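Local coordinates for cell wall surface anchor family protein (Streptococcus agalactiae, PDB 3PHS) that is a minor pilus subunit of the bacterial surface, probably anchored to the cell wall, in which an immunoglobulin-like domain mediates adhesion to lung epithelial cells, at residues 27-33 / 125-130; 19-23 / 36-42; 131-135 / 199-203; 15-19 / 45-49. All coordinates share one frame; numbering follows the deposited sequence.

Interactions 1, 2 and 4 all involve strand 13-21 or its sheet in the N-terminal half of the chain; interaction 3 lies where the chain leads into the C-terminal half. Interaction 4 is the buried one: strand 13-21 faces strand 46-52 of the second sheet, through apolar side chains and a single histidine-tyrosine bond. Interactions 1 and 2 are surface contacts on that first sheet, built from backbone hydrogen bonds, prolines and charged groups, and they meet where Tyr128 packs on Pro36 and Leu20. Interaction 3 is also superficial, and combines a short strand bridge with packing around a histidine. It touches interaction 2 through Trp133 and Ala22.

Interaction 1. Residues 27-33 / 125-130; sequences RPNPQLE and KVIYPK
Arg27 and Leu32 hold the backbone of Tyr128 from its two ends. The guanidinium meets the Tyr128 carbonyl at its edge: Arg27 NH2 donates to Tyr128 O at 2.8 Å, with an N-H...O angle of 151°, and Arg27 NH1 adds weaker bonds to the same oxygen and to Pro129 O (3.0 Å from NH1). On the amide side, Tyr128 N gives a straighter bond to Leu32 O, 2.8 Å long at 160°, with the donor lying in the carbonyl plane.

The arginine can reach this far because its CG is anti to the backbone N (chi1 -151°) and the chain stays extended to NE. Arg27 NH2 also donates to Gln31 O at 3.0 Å, from above that carbonyl plane, so the loop ties down its own arginine and limits rotation of the guanidinium. Lys130 lays its CG over one guanidinium face, 4.1 Å from Arg27 NH1.

Further along, the Glu33 carboxylate and Lys125 form a loose salt bridge, Glu33 OE2 to Lys125 NZ 3.3 Å, with NZ well out of the carboxylate plane; the main partner of Lys125 NZ is Glu123, outside the two segments, and Glu33 is the weaker one. A water lies 2.7 Å from Glu33 O and 2.9 Å from Val126 O, probably linking the two carbonyls on the solvent side. Beneath, Leu32 and Ile127 both pack on Phe117 of strand 109-121.

The loop 27-33 thus fastens the end of strand 125-127, the last strand of the domain, which pairs in parallel with its first, 13-21, as in immunoglobulin-like folds, here probably of the reversed (IgG-rev) type.

Interaction 2. Residues 19-23 / 36-42; sequences HLEAR and PKEGTPI
Leu20 sits in the tight part of this contact, its two methyls split between two prolines. Leu20 CD1 lies 3.7 Å from Pro36 CG, and Leu20 CD2 3.6 Å from Pro41 CA. Ala22 continues the close packing: its CB is 3.3 Å from Glu38 O, with the Pro36 ring also in contact.

On the other side of the strand pair, Ile42 is wedged between two side chains. Ile42 CG1 meets the edge of the His19 ring, 3.5 Å from His19 CD2, and Ile42 CD1 lies 3.6 Å from Glu21 CD, the isoleucine and glutamate crossing at about a right angle. Because Ile42 CG1 is anti to the carbonyl carbon (chi1 -51°), this branch can touch both.

The backbone is an antiparallel pairing that adds the short strand 40-41 to the sheet containing strands 13-21, 89-95 and 125-127 of the N-terminal sandwich. Glu21 and Thr40 form a hydrogen-bonded pair, N of Glu21 to O of Thr40 at 2.9 Å and N of Thr40 to O of Glu21 at 3.0 Å; Leu20 and Pro41 form the adjoining non-hydrogen-bonded pair. Beyond it, Ile42 N donates to His19 O.

Toward solvent the fit slackens. Arg23 and Glu38 run side by side, yet Arg23 NH2 meets the aliphatic part of Glu38, nearest at Glu38 CG, 3.6 Å away; the two charged groups do not meet, and Arg23 NE instead forms a salt bridge with Asp26.

Interaction 3. Residues 131-135 / 199-203; sequences IIWST and LIHGD
Ile132 lays its CD1 methyl over one face of the His201 imidazole, offset toward the rim rather than above the centre. Ile132 CD1 is also 3.6 Å from His201 O and 4.1 Å from Ile200 CG2, so a single branch packs against both residues. Ile132 CB and CG2 approach the NE2 and CE1 end of the ring.

The edge of the imidazole turns to Ser134, whose carbonyl oxygen is 3.1 Å from His201 CD2. That oxygen accepts the one direct hydrogen bond between the segments, His201 N to Ser134 O, 3.0 Å with an N-H...O angle of 163°. With chi1 at 68°, His201 CG stands between its own backbone N and carbonyl carbon, which swings the ring back beside Ser134 O and Ile132. A water bound by Trp133 N at 2.9 Å also lies in the ring plane, with a weak link to His201 NE2 (3.4 Å).

Farther on, Thr135 and Ile200 make an antiparallel non-hydrogen-bonded bridge with diverging side chains. Thr135 CA comes within 3.1 Å of Leu199 O, and Ile200 CG1 rests on Trp133 O at 3.6 Å.

The connection between the domains is thus fastened to the turn from strand 193-200 to strand 202-210 of the prealbumin-like domain. Ile132 and Ile200 also touch Asn113 of strand 109-121, while Trp133 packs on Glu21 of strand 13-21 and bonds through NE1 to Ala22 O, joining the two halves of the chain.

Interaction 4. Residues 15-19 / 45-49; sequences LTIVH and VLYQL
Tyr47 presents a ring face to Ile17 and its hydroxyl to His19. The Ile17 CG2 methyl stands squarely over the phenol ring, 3.5 Å from its centroid and only 7° off the ring normal, a CH-pi contact. Ile17 CG2 is anti to the backbone N, which points this branch at the tyrosine while CG1 turns toward Leu49.

At the ring's far end Tyr47 OH and His19 ND1 share a hydrogen bond of 2.7 Å, in which either could be donor; the hydroxyl lies at the imidazole edge. The two rings meet rim to rim, centroids 5.8 Å apart and planes inclined at 61°, so neither covers the other.

These side chains fill the space between two facing sheets of the N-terminal immunoglobulin-like sandwich. Strands 15-18 and 46-49 run roughly antiparallel, at 142°, with axes 9.7 Å apart at closest approach, a separation bridged by side chains alone.

Val45 closes one end of the row by placing CG2 above the imidazole centre, 3.9 Å from the centroid of the His19 ring. At the opposite end Leu15 and Leu49 reach toward each other tip to tip, CD2 of Leu15 to CD1 of Leu49 at 3.8 Å, and Phe92 of strand 89-95 packs against both leucines.

Interaction 1. Residues 27-33 / 125-130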
# COMPACT_ATOMS: atom_id res chain seq x y z
N ARG A 27 12.83 -4.47 16.60
CA ARG A 27 13.06 -5.60 15.71
C ARG A 27 14.28 -5.46 14.82
O ARG A 27 14.15 -5.44 13.59
CB ARG A 27 11.81 -5.88 14.86
CG ARG A 27 11.73 -7.33 14.49
CD ARG A 27 10.56 -7.65 13.55
NE ARG A 27 10.64 -9.07 13.23
CZ ARG A 27 9.72 -9.74 12.55
NH1 ARG A 27 8.62 -9.13 12.09
NH2 ARG A 27 9.92 -11.04 12.33
N PRO A 28 15.48 -5.40 15.44
CA PRO A 28 16.71 -5.37 14.64
C PRO A 28 16.88 -6.71 13.94
O PRO A 28 16.45 -7.74 14.47
CB PRO A 28 17.82 -5.20 15.69
CG PRO A 28 17.24 -5.79 16.95
CD PRO A 28 15.75 -5.53 16.88
N ASN A 29 17.48 -6.71 12.75
CA ASN A 29 17.72 -7.96 12.02
C ASN A 29 16.47 -8.87 12.04
O ASN A 29 16.51 -9.99 12.55
CB ASN A 29 18.95 -8.71 12.61
CG ASN A 29 19.35 -9.96 11.81
OD1 ASN A 29 19.95 -10.90 12.36
ND2 ASN A 29 19.02 -9.97 10.52
N PRO A 30 15.33 -8.37 11.50
CA PRO A 30 14.11 -9.17 11.62
C PRO A 30 14.25 -10.56 10.99
O PRO A 30 14.78 -10.71 9.88
CB PRO A 30 13.05 -8.33 10.87
CG PRO A 30 13.85 -7.40 9.99
CD PRO A 30 15.13 -7.12 10.74
N GLN A 31 13.79 -11.57 11.73
CA GLN A 31 13.79 -12.95 11.29
C GLN A 31 12.42 -13.52 11.64
O GLN A 31 11.87 -13.24 12.69
CB GLN A 31 14.91 -13.77 11.96
CG GLN A 31 16.35 -13.26 11.74
CD GLN A 31 16.81 -13.30 10.27
OE1 GLN A 31 17.47 -12.37 9.79
NE2 GLN A 31 16.47 -14.37 9.58
N LEU A 32 11.87 -14.31 10.72
CA LEU A 32 10.47 -14.72 10.78
C LEU A 32 10.08 -15.37 12.11
O LEU A 32 9.00 -15.12 12.62
CB LEU A 32 10.12 -15.65 9.61
CG LEU A 32 9.80 -14.97 8.28
CD1 LEU A 32 9.72 -16.04 7.20
CD2 LEU A 32 8.47 -14.16 8.31
N GLU A 33 10.97 -16.19 12.68
CA GLU A 33 10.60 -16.88 13.92
C GLU A 33 11.03 -16.20 15.21
O GLU A 33 10.71 -16.69 16.30
CB GLU A 33 11.04 -18.34 13.88
CG GLU A 33 10.28 -19.16 12.87
CD GLU A 33 10.81 -20.57 12.80
OE1 GLU A 33 10.60 -21.32 13.75
OE2 GLU A 33 11.45 -20.91 11.78
N LYS A 125 5.03 -24.15 14.20
CA LYS A 125 5.76 -22.91 13.91
C LYS A 125 5.03 -21.71 14.48
O LYS A 125 3.80 -21.64 14.44
CB LYS A 125 5.89 -22.71 12.39
CG LYS A 125 6.85 -23.68 11.66
CD LYS A 125 8.30 -23.31 11.92
CE LYS A 125 9.27 -24.15 11.05
NZ LYS A 125 10.63 -24.07 11.65
N VAL A 126 5.82 -20.74 14.96
CA VAL A 126 5.31 -19.42 15.34
C VAL A 126 6.07 -18.38 14.49
O VAL A 126 7.29 -18.34 14.49
CB VAL A 126 5.46 -19.15 16.85
CG1 VAL A 126 4.95 -17.73 17.21
CG2 VAL A 126 4.70 -20.22 17.67
N ILE A 127 5.34 -17.57 13.75
CA ILE A 127 5.99 -16.66 12.80
C ILE A 127 5.48 -15.24 12.99
O ILE A 127 4.30 -15.04 13.30
CB ILE A 127 5.82 -17.10 11.32
CG1 ILE A 127 4.38 -17.09 10.93
CG2 ILE A 127 6.48 -18.51 11.00
CD1 ILE A 127 4.21 -16.46 9.61
N TYR A 128 6.38 -14.28 12.81
CA TYR A 128 6.11 -12.87 13.00
C TYR A 128 6.35 -12.18 11.65
O TYR A 128 7.50 -11.89 11.30
CB TYR A 128 7.05 -12.28 14.07
CG TYR A 128 6.83 -12.86 15.46
CD1 TYR A 128 7.43 -14.07 15.83
CD2 TYR A 128 6.00 -12.23 16.38
CE1 TYR A 128 7.20 -14.65 17.11
CE2 TYR A 128 5.78 -12.78 17.66
CZ TYR A 128 6.38 -13.99 18.00
OH TYR A 128 6.18 -14.54 19.25
N PRO A 129 5.27 -11.97 10.85
CA PRO A 129 5.54 -11.34 9.55
C PRO A 129 6.14 -9.95 9.73
O PRO A 129 5.92 -9.32 10.77
CB PRO A 129 4.15 -11.26 8.90
CG PRO A 129 3.37 -12.37 9.56
CD PRO A 129 3.85 -12.34 10.99
N LYS A 130 6.91 -9.49 8.75
CA LYS A 130 7.51 -8.15 8.78
C LYS A 130 6.45 -7.16 8.37
O LYS A 130 5.86 -7.27 7.28
CB LYS A 130 8.71 -8.07 7.83
CG LYS A 130 9.80 -9.08 8.21
CD LYS A 130 10.98 -9.07 7.23
CE LYS A 130 11.91 -10.26 7.49
NZ LYS A 130 12.81 -10.52 6.32
O HOH W 1 8.94 -18.68 16.84
O HOH W 2 8.55 -21.28 15.45

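Interaction 2. Residues 19-23 / 36-42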
# COMPACT_ATOMS: atom_id res chain seq x y z
N HIS A 19 0.75 -10.97 14.46
CA HIS A 19 0.80 -9.68 13.79
C HIS A 19 1.00 -8.54 14.80
O HIS A 19 0.06 -8.17 15.49
CB HIS A 19 -0.50 -9.48 12.98
CG HIS A 19 -0.49 -8.25 12.12
ND1 HIS A 19 -0.49 -8.31 10.74
CD2 HIS A 19 -0.51 -6.94 12.44
CE1 HIS A 19 -0.46 -7.08 10.25
NE2 HIS A 19 -0.49 -6.23 11.26
N LEU A 20 2.22 -8.01 14.88
CA LEU A 20 2.59 -6.95 15.84
C LEU A 20 3.08 -5.73 15.11
O LEU A 20 3.90 -5.83 14.18
CB LEU A 20 3.70 -7.43 16.80
CG LEU A 20 3.39 -8.72 17.57
CD1 LEU A 20 4.58 -9.15 18.44
CD2 LEU A 20 2.13 -8.53 18.42
N GLU A 21 2.59 -4.56 15.51
CA GLU A 21 3.18 -3.32 15.04
C GLU A 21 4.28 -2.95 16.04
O GLU A 21 3.99 -2.61 17.19
CB GLU A 21 2.12 -2.21 14.90
CG GLU A 21 1.20 -2.45 13.69
CD GLU A 21 0.12 -1.40 13.49
OE1 GLU A 21 -0.07 -0.52 14.37
OE2 GLU A 21 -0.57 -1.49 12.46
N ALA A 22 5.52 -3.04 15.58
CA ALA A 22 6.68 -2.83 16.43
C ALA A 22 7.50 -1.67 15.87
O ALA A 22 7.40 -1.34 14.69
CB ALA A 22 7.54 -4.11 16.48
N ARG A 23 8.33 -1.08 16.72
CA ARG A 23 9.27 -0.02 16.30
C ARG A 23 10.51 -0.64 15.65
O ARG A 23 10.89 -1.77 15.99
CB ARG A 23 9.72 0.80 17.52
CG ARG A 23 8.59 1.43 18.36
CD ARG A 23 9.11 1.91 19.73
NE ARG A 23 9.40 0.80 20.66
CZ ARG A 23 9.75 0.95 21.94
NH1 ARG A 23 9.85 2.16 22.47
NH2 ARG A 23 10.02 -0.11 22.70
N PRO A 36 9.67 -9.78 17.98
CA PRO A 36 10.23 -8.48 18.30
C PRO A 36 10.22 -8.29 19.82
O PRO A 36 9.48 -8.98 20.55
CB PRO A 36 9.28 -7.48 17.61
CG PRO A 36 8.04 -8.22 17.38
CD PRO A 36 8.41 -9.68 17.20
N LYS A 37 11.05 -7.36 20.27
CA LYS A 37 11.28 -7.09 21.69
C LYS A 37 10.04 -6.48 22.36
O LYS A 37 9.79 -6.69 23.55
CB LYS A 37 12.50 -6.18 21.84
CG LYS A 37 13.79 -6.84 21.34
CD LYS A 37 14.99 -5.88 21.39
CE LYS A 37 16.27 -6.57 20.87
NZ LYS A 37 17.48 -5.66 20.94
N GLU A 38 9.29 -5.73 21.56
CA GLU A 38 8.03 -5.14 21.97
C GLU A 38 7.18 -5.15 20.71
O GLU A 38 7.71 -5.30 19.60
CB GLU A 38 8.19 -3.67 22.41
CG GLU A 38 9.02 -3.40 23.69
CD GLU A 38 8.39 -3.95 24.95
OE1 GLU A 38 7.14 -4.00 25.03
OE2 GLU A 38 9.16 -4.34 25.87
N GLY A 39 5.88 -4.97 20.87
CA GLY A 39 5.00 -4.93 19.69
C GLY A 39 3.54 -4.95 20.08
O GLY A 39 3.15 -5.65 21.02
N THR A 40 2.73 -4.22 19.33
CA THR A 40 1.31 -4.12 19.65
C THR A 40 0.51 -5.07 18.77
O THR A 40 0.62 -5.00 17.55
CB THR A 40 0.78 -2.67 19.40
OG1 THR A 40 1.65 -1.74 20.05
CG2 THR A 40 -0.65 -2.51 19.92
N PRO A 41 -0.28 -5.96 19.39
CA PRO A 41 -1.06 -6.90 18.59
C PRO A 41 -2.16 -6.17 17.87
O PRO A 41 -2.73 -5.20 18.42
CB PRO A 41 -1.67 -7.84 19.63
CG PRO A 41 -1.76 -7.01 20.86
CD PRO A 41 -0.49 -6.17 20.83
N ILE A 42 -2.43 -6.64 16.65
CA ILE A 42 -3.52 -6.10 15.85
C ILE A 42 -4.53 -7.20 15.61
O ILE A 42 -4.20 -8.27 15.09
CB ILE A 42 -3.05 -5.56 14.47
CG1 ILE A 42 -1.87 -4.59 14.62
CG2 ILE A 42 -4.25 -4.91 13.71
CD1 ILE A 42 -2.16 -3.35 15.49

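Interaction 3. Residues 131-135 / 199-203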
# COMPACT_ATOMS: atom_id res chain seq x y z
N ILE A 131 6.14 -6.23 9.27
CA ILE A 131 4.98 -5.39 9.10
C ILE A 131 5.42 -3.94 9.13
O ILE A 131 6.13 -3.53 10.04
CB ILE A 131 3.94 -5.67 10.21
CG1 ILE A 131 3.31 -7.06 10.00
CG2 ILE A 131 2.80 -4.61 10.22
CD1 ILE A 131 2.86 -7.69 11.31
N ILE A 132 5.00 -3.17 8.13
CA ILE A 132 5.27 -1.74 8.14
C ILE A 132 3.98 -0.99 8.42
O ILE A 132 2.90 -1.39 7.96
CB ILE A 132 6.02 -1.22 6.87
CG1 ILE A 132 5.20 -1.46 5.60
CG2 ILE A 132 7.46 -1.81 6.77
CD1 ILE A 132 5.63 -0.57 4.41
N TRP A 133 4.10 0.09 9.17
CA TRP A 133 2.92 0.81 9.66
C TRP A 133 3.16 2.30 9.90
O TRP A 133 2.20 3.04 9.93
CB TRP A 133 2.40 0.18 10.96
CG TRP A 133 3.43 0.17 12.05
CD1 TRP A 133 4.34 -0.82 12.31
CD2 TRP A 133 3.67 1.20 13.00
NE1 TRP A 133 5.13 -0.46 13.38
CE2 TRP A 133 4.74 0.77 13.83
CE3 TRP A 133 3.09 2.46 13.25
CZ2 TRP A 133 5.24 1.55 14.88
CZ3 TRP A 133 3.60 3.23 14.31
CH2 TRP A 133 4.65 2.78 15.10
N SER A 134 4.41 2.72 10.08
CA SER A 134 4.74 4.12 10.42
C SER A 134 4.35 5.07 9.28
O SER A 134 4.63 4.79 8.10
CB SER A 134 6.24 4.25 10.71
OG SER A 134 6.53 3.71 11.99
N THR A 135 3.73 6.20 9.62
CA THR A 135 3.18 7.08 8.56
C THR A 135 3.99 8.35 8.35
O THR A 135 4.77 8.76 9.20
CB THR A 135 1.70 7.46 8.83
OG1 THR A 135 1.60 8.23 10.05
CG2 THR A 135 0.81 6.21 8.90
N LEU A 199 -0.25 8.48 5.95
CA LEU A 199 0.07 7.54 4.86
C LEU A 199 1.24 6.66 5.29
O LEU A 199 2.31 7.15 5.63
CB LEU A 199 0.43 8.26 3.55
CG LEU A 199 -0.75 9.03 2.91
CD1 LEU A 199 -0.25 10.09 1.94
CD2 LEU A 199 -1.74 8.09 2.23
N ILE A 200 1.05 5.34 5.24
CA ILE A 200 2.15 4.46 5.59
C ILE A 200 3.27 4.70 4.60
O ILE A 200 3.02 4.85 3.39
CB ILE A 200 1.73 2.98 5.63
CG1 ILE A 200 0.63 2.79 6.67
CG2 ILE A 200 2.98 2.09 5.93
CD1 ILE A 200 0.01 1.37 6.69
N HIS A 201 4.50 4.75 5.09
CA HIS A 201 5.66 5.03 4.23
C HIS A 201 5.78 4.03 3.07
O HIS A 201 5.48 2.83 3.21
CB HIS A 201 6.96 5.17 5.04
CG HIS A 201 7.43 3.90 5.69
ND1 HIS A 201 8.32 3.04 5.08
CD2 HIS A 201 7.16 3.36 6.90
CE1 HIS A 201 8.57 2.02 5.88
NE2 HIS A 201 7.88 2.19 7.00
N GLY A 202 6.18 4.55 1.90
CA GLY A 202 6.21 3.75 0.67
C GLY A 202 5.87 4.57 -0.55
O GLY A 202 5.80 5.81 -0.48
N ASP A 203 5.63 3.89 -1.67
CA ASP A 203 5.47 4.58 -2.96
C ASP A 203 4.03 4.71 -3.38
O ASP A 203 3.24 3.75 -3.30
CB ASP A 203 6.29 3.86 -4.05
CG ASP A 203 7.78 3.93 -3.79
OD1 ASP A 203 8.23 4.81 -3.01
OD2 ASP A 203 8.51 3.10 -4.39
O HOH W 3 6.79 0.83 9.90

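Interaction 4. Residues 15-19 / 45-49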
# COMPACT_ATOMS: atom_id res chain seq x y z
N LEU A 15 0.37 -23.82 13.16
CA LEU A 15 1.06 -22.60 12.75
C LEU A 15 0.34 -21.42 13.35
O LEU A 15 -0.89 -21.34 13.28
CB LEU A 15 1.04 -22.49 11.22
CG LEU A 15 1.54 -21.18 10.62
CD1 LEU A 15 3.02 -20.95 10.94
CD2 LEU A 15 1.32 -21.16 9.10
N THR A 16 1.11 -20.49 13.93
CA THR A 16 0.54 -19.28 14.55
C THR A 16 1.22 -18.10 13.91
O THR A 16 2.44 -18.04 13.92
CB THR A 16 0.80 -19.24 16.08
OG1 THR A 16 0.20 -20.38 16.71
CG2 THR A 16 0.21 -17.95 16.71
N ILE A 17 0.44 -17.19 13.34
CA ILE A 17 0.99 -15.96 12.75
C ILE A 17 0.71 -14.88 13.75
O ILE A 17 -0.44 -14.69 14.13
CB ILE A 17 0.27 -15.60 11.39
CG1 ILE A 17 0.35 -16.72 10.33
CG2 ILE A 17 0.77 -14.27 10.83
CD1 ILE A 17 1.53 -17.55 10.34
N VAL A 18 1.75 -14.16 14.18
CA VAL A 18 1.58 -13.11 15.20
C VAL A 18 1.82 -11.77 14.54
O VAL A 18 2.93 -11.45 14.11
CB VAL A 18 2.55 -13.31 16.41
CG1 VAL A 18 2.18 -12.39 17.59
CG2 VAL A 18 2.52 -14.76 16.89
N HIS A 19 0.75 -10.97 14.46
CA HIS A 19 0.80 -9.68 13.79
C HIS A 19 1.00 -8.54 14.80
O HIS A 19 0.06 -8.17 15.49
CB HIS A 19 -0.50 -9.48 12.98
CG HIS A 19 -0.49 -8.25 12.12
ND1 HIS A 19 -0.49 -8.31 10.74
CD2 HIS A 19 -0.51 -6.94 12.44
CE1 HIS A 19 -0.46 -7.08 10.25
NE2 HIS A 19 -0.49 -6.23 11.26
N VAL A 45 -6.84 -8.87 11.20
CA VAL A 45 -6.04 -8.98 9.98
C VAL A 45 -6.23 -10.37 9.39
O VAL A 45 -6.07 -11.39 10.09
CB VAL A 45 -4.51 -8.66 10.19
CG1 VAL A 45 -3.71 -8.79 8.87
CG2 VAL A 45 -4.30 -7.26 10.78
N LEU A 46 -6.60 -10.40 8.11
CA LEU A 46 -6.83 -11.65 7.40
C LEU A 46 -5.55 -12.19 6.81
O LEU A 46 -4.94 -11.54 5.95
CB LEU A 46 -7.90 -11.45 6.31
CG LEU A 46 -8.25 -12.64 5.42
CD1 LEU A 46 -8.53 -13.90 6.24
CD2 LEU A 46 -9.48 -12.24 4.61
N TYR A 47 -5.14 -13.37 7.28
CA TYR A 47 -4.01 -14.12 6.71
C TYR A 47 -4.50 -15.30 5.88
O TYR A 47 -5.46 -16.00 6.26
CB TYR A 47 -3.04 -14.59 7.82
CG TYR A 47 -2.09 -13.49 8.23
CD1 TYR A 47 -2.42 -12.61 9.27
CD2 TYR A 47 -0.90 -13.28 7.55
CE1 TYR A 47 -1.56 -11.58 9.63
CE2 TYR A 47 -0.04 -12.22 7.90
CZ TYR A 47 -0.38 -11.39 8.94
OH TYR A 47 0.48 -10.36 9.28
N GLN A 48 -3.87 -15.50 4.73
CA GLN A 48 -4.12 -16.69 3.94
C GLN A 48 -2.83 -17.45 3.76
O GLN A 48 -1.77 -16.86 3.54
CB GLN A 48 -4.73 -16.32 2.59
CG GLN A 48 -6.07 -15.70 2.80
CD GLN A 48 -6.76 -15.30 1.53
OE1 GLN A 48 -7.97 -15.05 1.55
NE2 GLN A 48 -6.03 -15.24 0.42
N LEU A 49 -2.94 -18.78 3.81
CA LEU A 49 -1.81 -19.67 3.62
C LEU A 49 -2.10 -20.60 2.45
O LEU A 49 -3.11 -21.29 2.45
CB LEU A 49 -1.52 -20.45 4.92
CG LEU A 49 -0.61 -19.83 6.01
CD1 LEU A 49 0.83 -19.87 5.59
CD2 LEU A 49 -0.98 -18.41 6.44